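Local coordinates for protein alcohol dehydrogenase IV (Corynebacterium glutamicum, PDB 3IV7) that probably reduces maleylacetate with a nicotinamide cofactor, as a member of the iron-containing alcohol dehydrogenase family, at residues M70-A82 and V130-G142. Residues are numbered along the deposited sequence; the frame is centred on the assembly and turned at random. Where two conformers were deposited one is given.
Sequences MHVPIEVAERARA and VWGLTEAARKTTG
Thr134 O is gripped by two donors: the backbone N of Ile74, 2.9 Å away and tilted 29° from the carbonyl plane, and a water at 2.6 Å that also donates to Glu75 OE1. A second water joins Glu75 OE2 to Ala136 N, so the Glu75 carboxylate is linked through solvent to the type I' turn 135-138 as well. On its amide side Thr134 N donates to Val72 O over 2.9 Å, arriving well above the carbonyl plane; with the Ile74 bond this makes a single β-bridge pairing Thr134 with Pro73, the N-cap residue of helix 74-86. The Thr134 hydroxyl sits beside its own backbone N (chi1 -58°) and from there donates to His71 O, 2.7 Å from OG1. Lys139 CD packs against that same carbonyl and its CE lies at the His71 ring edge, while NE2 of the ring hydrogen-bonds to Asn253 OD1. On the helix side of the bridge, Leu133 CD2 lies 3.8 Å from Val72 CG1 and also meets Ala77 CB; its CD1 reaches the edge of the Arg81 guanidinium. Arg81 NH1 forms a salt bridge with Glu78 OE2 (2.7 Å), and NE bonds to Ala106 O. Ile74 and Glu135 run side by side, Ile74 CG2 against Glu135 CG at 3.9 Å. The arrangement is a β-hairpin, 130-143, joined by one β-bridge to the loop entering a helix of this family's N-terminal Rossmann-like α/β domain.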
HETATM    1  N   MSE A  70      24.631  -6.091  17.059  1.00 33.11           N
HETATM    2  CA  MSE A  70      24.437  -4.826  16.326  0.50 32.58           C
HETATM    3  C   MSE A  70      25.292  -4.766  15.047  1.00 30.55           C
HETATM    4  O   MSE A  70      26.475  -5.231  15.062  1.00 29.34           O
HETATM    5  CB  MSE A  70      24.863  -3.665  17.257  0.50 34.47           C
HETATM    6  CG  MSE A  70      24.517  -2.284  16.752  0.50 35.33           C
HETATM    7 SE   MSE A  70      25.036  -0.876  18.017  0.38 47.12          SE
HETATM    8  CE  MSE A  70      26.938  -1.307  18.234  0.50 38.70           C
ATOM      9  N   HIS A  71      24.747  -4.202  13.991  1.00 31.12           N
ATOM     10  CA  HIS A  71      25.432  -4.012  12.676  1.00 32.79           C
ATOM     11  C   HIS A  71      25.650  -5.334  11.889  1.00 30.53           C
ATOM     12  O   HIS A  71      26.285  -5.331  10.831  1.00 30.38           O
ATOM     13  CB  HIS A  71      26.763  -3.256  12.839  1.00 34.24           C
ATOM     14  CG  HIS A  71      26.657  -1.999  13.643  1.00 37.14           C
ATOM     15  ND1 HIS A  71      25.820  -0.962  13.297  1.00 42.26           N
ATOM     16  CD2 HIS A  71      27.352  -1.575  14.733  1.00 52.64           C
ATOM     17  CE1 HIS A  71      25.959   0.023  14.171  1.00 44.67           C
ATOM     18  NE2 HIS A  71      26.884  -0.323  15.052  1.00 42.63           N
ATOM     19  N   VAL A  72      25.119  -6.435  12.416  1.00 29.33           N
ATOM     20  CA  VAL A  72      25.221  -7.778  11.808  1.00 26.35           C
ATOM     21  C   VAL A  72      26.591  -8.072  11.192  1.00 28.78           C
ATOM     22  O   VAL A  72      26.772  -7.967   9.977  1.00 27.19           O
ATOM     23  CB  VAL A  72      24.081  -8.038  10.766  1.00 25.21           C
ATOM     24  CG1 VAL A  72      23.946  -9.562  10.449  1.00 22.03           C
ATOM     25  CG2 VAL A  72      22.747  -7.511  11.287  1.00 26.09           C
ATOM     26  N   PRO A  73      27.573  -8.422  12.047  1.00 29.47           N
ATOM     27  CA  PRO A  73      28.866  -8.826  11.558  1.00 27.23           C
ATOM     28  C   PRO A  73      28.716 -10.040  10.699  1.00 29.66           C
ATOM     29  O   PRO A  73      27.912 -10.907  11.009  1.00 27.31           O
ATOM     30  CB  PRO A  73      29.648  -9.180  12.841  1.00 27.10           C
ATOM     31  CG  PRO A  73      28.981  -8.373  13.916  1.00 30.47           C
ATOM     32  CD  PRO A  73      27.536  -8.321  13.522  1.00 29.12           C
ATOM     33  N   ILE A  74      29.532 -10.126   9.656  1.00 30.14           N
ATOM     34  CA  ILE A  74      29.447 -11.195   8.711  1.00 25.61           C
ATOM     35  C   ILE A  74      29.707 -12.529   9.375  1.00 26.50           C
ATOM     36  O   ILE A  74      29.070 -13.513   9.031  1.00 24.52           O
ATOM     37  CB  ILE A  74      30.430 -10.993   7.509  1.00 24.31           C
ATOM     38  CG1 ILE A  74      30.195 -12.084   6.433  1.00 20.23           C
ATOM     39  CG2 ILE A  74      31.912 -11.020   7.995  1.00 20.19           C
ATOM     40  CD1 ILE A  74      28.716 -12.174   5.910  1.00 21.18           C
ATOM     41  N   GLU A  75      30.590 -12.550  10.383  1.00 27.80           N
ATOM     42  CA  GLU A  75      30.889 -13.789  11.107  1.00 25.20           C
ATOM     43  C   GLU A  75      29.659 -14.278  11.913  1.00 23.26           C
ATOM     44  O   GLU A  75      29.442 -15.471  12.082  1.00 25.76           O
ATOM     45  CB  GLU A  75      32.083 -13.607  12.051  1.00 28.39           C
ATOM     46  CG  GLU A  75      33.429 -13.123  11.353  1.00 29.23           C
ATOM     47  CD  GLU A  75      33.496 -11.586  11.179  1.00 32.27           C
ATOM     48  OE1 GLU A  75      32.532 -10.894  11.555  1.00 27.88           O
ATOM     49  OE2 GLU A  75      34.515 -11.077  10.677  1.00 34.02           O
ATOM     50  N   VAL A  76      28.900 -13.352  12.431  1.00 23.80           N
ATOM     51  CA  VAL A  76      27.683 -13.687  13.171  1.00 26.44           C
ATOM     52  C   VAL A  76      26.594 -14.175  12.176  1.00 26.74           C
ATOM     53  O   VAL A  76      25.904 -15.145  12.425  1.00 22.80           O
ATOM     54  CB  VAL A  76      27.215 -12.467  13.986  1.00 26.19           C
ATOM     55  CG1 VAL A  76      25.830 -12.701  14.626  1.00 29.70           C
ATOM     56  CG2 VAL A  76      28.310 -12.104  15.066  1.00 24.41           C
ATOM     57  N   ALA A  77      26.474 -13.492  11.035  1.00 27.92           N
ATOM     58  CA  ALA A  77      25.543 -13.921   9.998  1.00 25.87           C
ATOM     59  C   ALA A  77      25.918 -15.345   9.530  1.00 25.15           C
ATOM     60  O   ALA A  77      25.047 -16.227   9.431  1.00 25.44           O
ATOM     61  CB  ALA A  77      25.564 -12.943   8.830  1.00 23.29           C
ATOM     62  N   GLU A  78      27.216 -15.586   9.313  1.00 23.17           N
ATOM     63  CA  GLU A  78      27.690 -16.902   8.831  1.00 25.95           C
ATOM     64  C   GLU A  78      27.384 -18.047   9.808  1.00 24.69           C
ATOM     65  O   GLU A  78      26.963 -19.122   9.376  1.00 23.59           O
ATOM     66  CB  GLU A  78      29.182 -16.871   8.460  1.00 26.78           C
ATOM     67  CG  GLU A  78      29.456 -16.159   7.128  1.00 32.56           C
ATOM     68  CD  GLU A  78      28.957 -16.958   5.925  1.00 31.80           C
ATOM     69  OE1 GLU A  78      29.624 -17.922   5.549  1.00 33.26           O
ATOM     70  OE2 GLU A  78      27.909 -16.613   5.349  1.00 27.74           O
ATOM     71  N   ARG A  79      27.597 -17.823  11.111  1.00 25.46           N
ATOM     72  CA  ARG A  79      27.185 -18.823  12.133  1.00 24.56           C
ATOM     73  C   ARG A  79      25.680 -19.067  12.110  1.00 23.46           C
ATOM     74  O   ARG A  79      25.249 -20.201  12.126  1.00 25.93           O
ATOM     75  CB  ARG A  79      27.603 -18.390  13.537  1.00 24.49           C
ATOM     76  CG  ARG A  79      29.078 -18.664  13.849  1.00 25.30           C
ATOM     77  CD  ARG A  79      29.405 -18.365  15.321  1.00 21.68           C
ATOM     78  NE  ARG A  79      29.338 -16.928  15.646  1.00 19.26           N
ATOM     79  CZ  ARG A  79      30.330 -16.052  15.441  1.00 19.10           C
ATOM     80  NH1 ARG A  79      31.451 -16.415  14.829  1.00 30.90           N
ATOM     81  NH2 ARG A  79      30.176 -14.797  15.789  1.00 30.28           N
ATOM     82  N   ALA A  80      24.883 -17.993  12.065  1.00 24.61           N
ATOM     83  CA  ALA A  80      23.403 -18.138  12.036  1.00 24.05           C
ATOM     84  C   ALA A  80      22.943 -18.922  10.804  1.00 25.23           C
ATOM     85  O   ALA A  80      22.045 -19.761  10.897  1.00 25.83           O
ATOM     86  CB  ALA A  80      22.727 -16.792  12.088  1.00 18.90           C
ATOM     87  N   ARG A  81      23.588 -18.687   9.661  1.00 24.99           N
ATOM     88  CA  ARG A  81      23.194 -19.364   8.421  1.00 23.13           C
ATOM     89  C   ARG A  81      23.483 -20.841   8.536  1.00 24.52           C
ATOM     90  O   ARG A  81      22.705 -21.652   8.074  1.00 23.21           O
ATOM     91  CB  ARG A  81      23.937 -18.784   7.203  1.00 23.71           C
ATOM     92  CG  ARG A  81      23.449 -17.408   6.779  1.00 19.70           C
ATOM     93  CD  ARG A  81      24.509 -16.637   6.014  1.00 24.78           C
ATOM     94  NE  ARG A  81      24.045 -15.286   5.584  1.00 22.04           N
ATOM     95  CZ  ARG A  81      24.850 -14.332   5.098  1.00 19.44           C
ATOM     96  NH1 ARG A  81      26.156 -14.528   5.025  1.00 20.12           N
ATOM     97  NH2 ARG A  81      24.353 -13.161   4.726  1.00 19.47           N
ATOM     98  N   ALA A  82      24.618 -21.179   9.140  1.00 24.08           N
ATOM     99  CA  ALA A  82      25.010 -22.573   9.329  1.00 26.78           C
ATOM    100  C   ALA A  82      24.015 -23.321  10.243  1.00 27.62           C
ATOM    101  O   ALA A  82      23.618 -24.446   9.946  1.00 29.98           O
ATOM    102  CB  ALA A  82      26.425 -22.645   9.898  1.00 27.16           C
ATOM    103  N   VAL A 130      15.714  -4.148   2.814  1.00 28.71           N
ATOM    104  CA  VAL A 130      17.078  -3.663   2.997  1.00 28.12           C
ATOM    105  C   VAL A 130      17.777  -4.523   4.029  1.00 27.96           C
ATOM    106  O   VAL A 130      17.225  -4.788   5.135  1.00 27.98           O
ATOM    107  CB  VAL A 130      17.083  -2.181   3.485  1.00 31.23           C
ATOM    108  CG1 VAL A 130      18.538  -1.707   3.859  1.00 29.68           C
ATOM    109  CG2 VAL A 130      16.459  -1.271   2.408  1.00 35.34           C
ATOM    110  N   TRP A 131      18.970  -4.979   3.671  1.00 27.34           N
ATOM    111  CA  TRP A 131      19.831  -5.754   4.565  1.00 27.14           C
ATOM    112  C   TRP A 131      21.077  -4.965   4.891  1.00 26.52           C
ATOM    113  O   TRP A 131      21.427  -4.059   4.179  1.00 27.30           O
ATOM    114  CB  TRP A 131      20.235  -7.084   3.905  1.00 26.32           C
ATOM    115  CG  TRP A 131      20.924  -6.956   2.596  1.00 22.25           C
ATOM    116  CD1 TRP A 131      20.349  -7.039   1.366  1.00 26.79           C
ATOM    117  CD2 TRP A 131      22.313  -6.734   2.373  1.00 21.91           C
ATOM    118  NE1 TRP A 131      21.287  -6.888   0.390  1.00 28.06           N
ATOM    119  CE2 TRP A 131      22.508  -6.703   0.974  1.00 26.13           C
ATOM    120  CE3 TRP A 131      23.418  -6.534   3.216  1.00 25.54           C
ATOM    121  CZ2 TRP A 131      23.766  -6.489   0.392  1.00 24.40           C
ATOM    122  CZ3 TRP A 131      24.667  -6.362   2.653  1.00 28.30           C
ATOM    123  CH2 TRP A 131      24.833  -6.309   1.243  1.00 27.50           C
ATOM    124  N   GLY A 132      21.736  -5.340   5.978  1.00 27.04           N
ATOM    125  CA  GLY A 132      22.978  -4.750   6.369  1.00 26.70           C
ATOM    126  C   GLY A 132      23.937  -5.785   6.899  1.00 26.16           C
ATOM    127  O   GLY A 132      23.536  -6.778   7.540  1.00 26.45           O
ATOM    128  N   LEU A 133      25.204  -5.584   6.588  1.00 25.14           N
ATOM    129  CA  LEU A 133      26.262  -6.435   7.062  1.00 25.00           C
ATOM    130  C   LEU A 133      27.489  -5.615   7.364  1.00 25.98           C
ATOM    131  O   LEU A 133      27.770  -4.636   6.665  1.00 28.08           O
ATOM    132  CB  LEU A 133      26.624  -7.463   5.992  1.00 19.71           C
ATOM    133  CG  LEU A 133      25.584  -8.537   5.685  1.00 22.39           C
ATOM    134  CD1 LEU A 133      25.989  -9.305   4.438  1.00 16.68           C
ATOM    135  CD2 LEU A 133      25.414  -9.492   6.909  1.00 19.31           C
ATOM    136  N   THR A 134      28.279  -6.076   8.339  1.00 25.52           N
ATOM    137  CA  THR A 134      29.555  -5.483   8.628  1.00 23.96           C
ATOM    138  C   THR A 134      30.675  -6.473   8.410  1.00 24.48           C
ATOM    139  O   THR A 134      30.731  -7.530   9.049  1.00 27.15           O
ATOM    140  CB  THR A 134      29.617  -4.916  10.057  1.00 23.98           C
ATOM    141  OG1 THR A 134      28.571  -3.942  10.215  1.00 26.29           O
ATOM    142  CG2 THR A 134      30.957  -4.243  10.290  1.00 25.34           C
ATOM    143  N   GLU A 135      31.566  -6.142   7.488  1.00 20.42           N
ATOM    144  CA  GLU A 135      32.689  -7.001   7.176  1.00 23.69           C
ATOM    145  C   GLU A 135      33.932  -6.142   7.088  1.00 23.46           C
ATOM    146  O   GLU A 135      33.890  -5.060   6.506  1.00 22.42           O
ATOM    147  CB  GLU A 135      32.452  -7.732   5.842  1.00 21.69           C
ATOM    148  CG  GLU A 135      33.585  -8.608   5.390  1.00 22.45           C
ATOM    149  CD  GLU A 135      33.230  -9.452   4.131  1.00 18.01           C
ATOM    150  OE1 GLU A 135      32.018  -9.707   3.855  1.00 22.47           O
ATOM    151  OE2 GLU A 135      34.156  -9.814   3.418  1.00 21.11           O
ATOM    152  N   ALA A 136      35.020  -6.633   7.672  1.00 24.33           N
ATOM    153  CA  ALA A 136      36.326  -5.969   7.608  1.00 28.47           C
ATOM    154  C   ALA A 136      36.238  -4.508   8.043  1.00 29.78           C
ATOM    155  O   ALA A 136      36.834  -3.640   7.414  1.00 31.59           O
ATOM    156  CB  ALA A 136      36.939  -6.089   6.155  1.00 25.04           C
ATOM    157  N   ALA A 137      35.470  -4.257   9.115  1.00 31.28           N
ATOM    158  CA  ALA A 137      35.294  -2.904   9.685  1.00 31.17           C
ATOM    159  C   ALA A 137      34.515  -1.973   8.763  1.00 31.70           C
ATOM    160  O   ALA A 137      34.695  -0.772   8.800  1.00 36.50           O
ATOM    161  CB  ALA A 137      36.675  -2.283  10.029  1.00 28.62           C
ATOM    162  N   ARG A 138      33.631  -2.525   7.958  1.00 29.57           N
ATOM    163  CA  ARG A 138      32.868  -1.732   7.018  1.00 25.99           C
ATOM    164  C   ARG A 138      31.455  -2.224   7.005  1.00 29.93           C
ATOM    165  O   ARG A 138      31.219  -3.411   6.832  1.00 27.00           O
ATOM    166  CB  ARG A 138      33.501  -1.872   5.614  1.00 28.24           C
ATOM    167  CG  ARG A 138      32.693  -1.303   4.437  1.00 29.76           C
ATOM    168  CD  ARG A 138      33.586  -1.262   3.224  1.00 32.08           C
ATOM    169  NE  ARG A 138      32.909  -1.018   1.957  1.00 37.92           N
ATOM    170  CZ  ARG A 138      32.370  -1.966   1.185  1.00 36.81           C
ATOM    171  NH1 ARG A 138      32.289  -3.228   1.601  1.00 35.67           N
ATOM    172  NH2 ARG A 138      31.882  -1.643   0.000  1.00 34.23           N
ATOM    173  N   LYS A 139      30.512  -1.305   7.228  1.00 28.68           N
ATOM    174  CA  LYS A 139      29.123  -1.617   7.241  1.00 31.22           C
ATOM    175  C   LYS A 139      28.534  -1.162   5.933  1.00 28.21           C
ATOM    176  O   LYS A 139      28.777  -0.059   5.505  1.00 29.29           O
ATOM    177  CB  LYS A 139      28.452  -0.870   8.415  1.00 34.08           C
ATOM    178  CG  LYS A 139      26.928  -0.862   8.393  1.00 41.39           C
ATOM    179  CD  LYS A 139      26.318  -2.172   8.840  1.00 53.85           C
ATOM    180  CE  LYS A 139      24.814  -2.020   9.116  1.00 55.32           C
ATOM    181  NZ  LYS A 139      24.075  -1.572   7.912  1.00 64.30           N
ATOM    182  N   THR A 140      27.797  -2.017   5.265  1.00 25.59           N
ATOM    183  CA  THR A 140      27.076  -1.582   4.082  1.00 28.38           C
ATOM    184  C   THR A 140      25.688  -2.132   4.121  1.00 29.49           C
ATOM    185  O   THR A 140      25.388  -3.016   4.936  1.00 26.76           O
ATOM    186  CB  THR A 140      27.794  -2.020   2.755  1.00 27.09           C
ATOM    187  OG1 THR A 140      27.629  -3.410   2.571  1.00 28.99           O
ATOM    188  CG2 THR A 140      29.280  -1.678   2.804  1.00 30.13           C
ATOM    189  N   THR A 141      24.827  -1.577   3.271  1.00 30.80           N
ATOM    190  CA  THR A 141      23.466  -2.018   3.144  1.00 33.10           C
ATOM    191  C   THR A 141      23.145  -2.228   1.695  1.00 30.12           C
ATOM    192  O   THR A 141      23.732  -1.608   0.810  1.00 32.45           O
ATOM    193  CB  THR A 141      22.449  -0.960   3.658  1.00 38.59           C
ATOM    194  OG1 THR A 141      22.654   0.265   2.951  1.00 36.77           O
ATOM    195  CG2 THR A 141      22.608  -0.736   5.158  1.00 37.96           C
ATOM    196  N   GLY A 142      22.215  -3.098   1.446  1.00 26.77           N
ATOM    197  CA  GLY A 142      21.804  -3.372   0.104  1.00 29.29           C
ATOM    198  C   GLY A 142      20.370  -3.784   0.095  1.00 27.76           C
ATOM    199  O   GLY A 142      19.728  -3.844   1.139  1.00 28.24           O
TER
HETATM  200  O   HOH W   1      35.208  -9.078   8.811  1.00 27.32           O
HETATM  201  O   HOH W   2      32.610  -7.945  10.861  1.00 28.52           O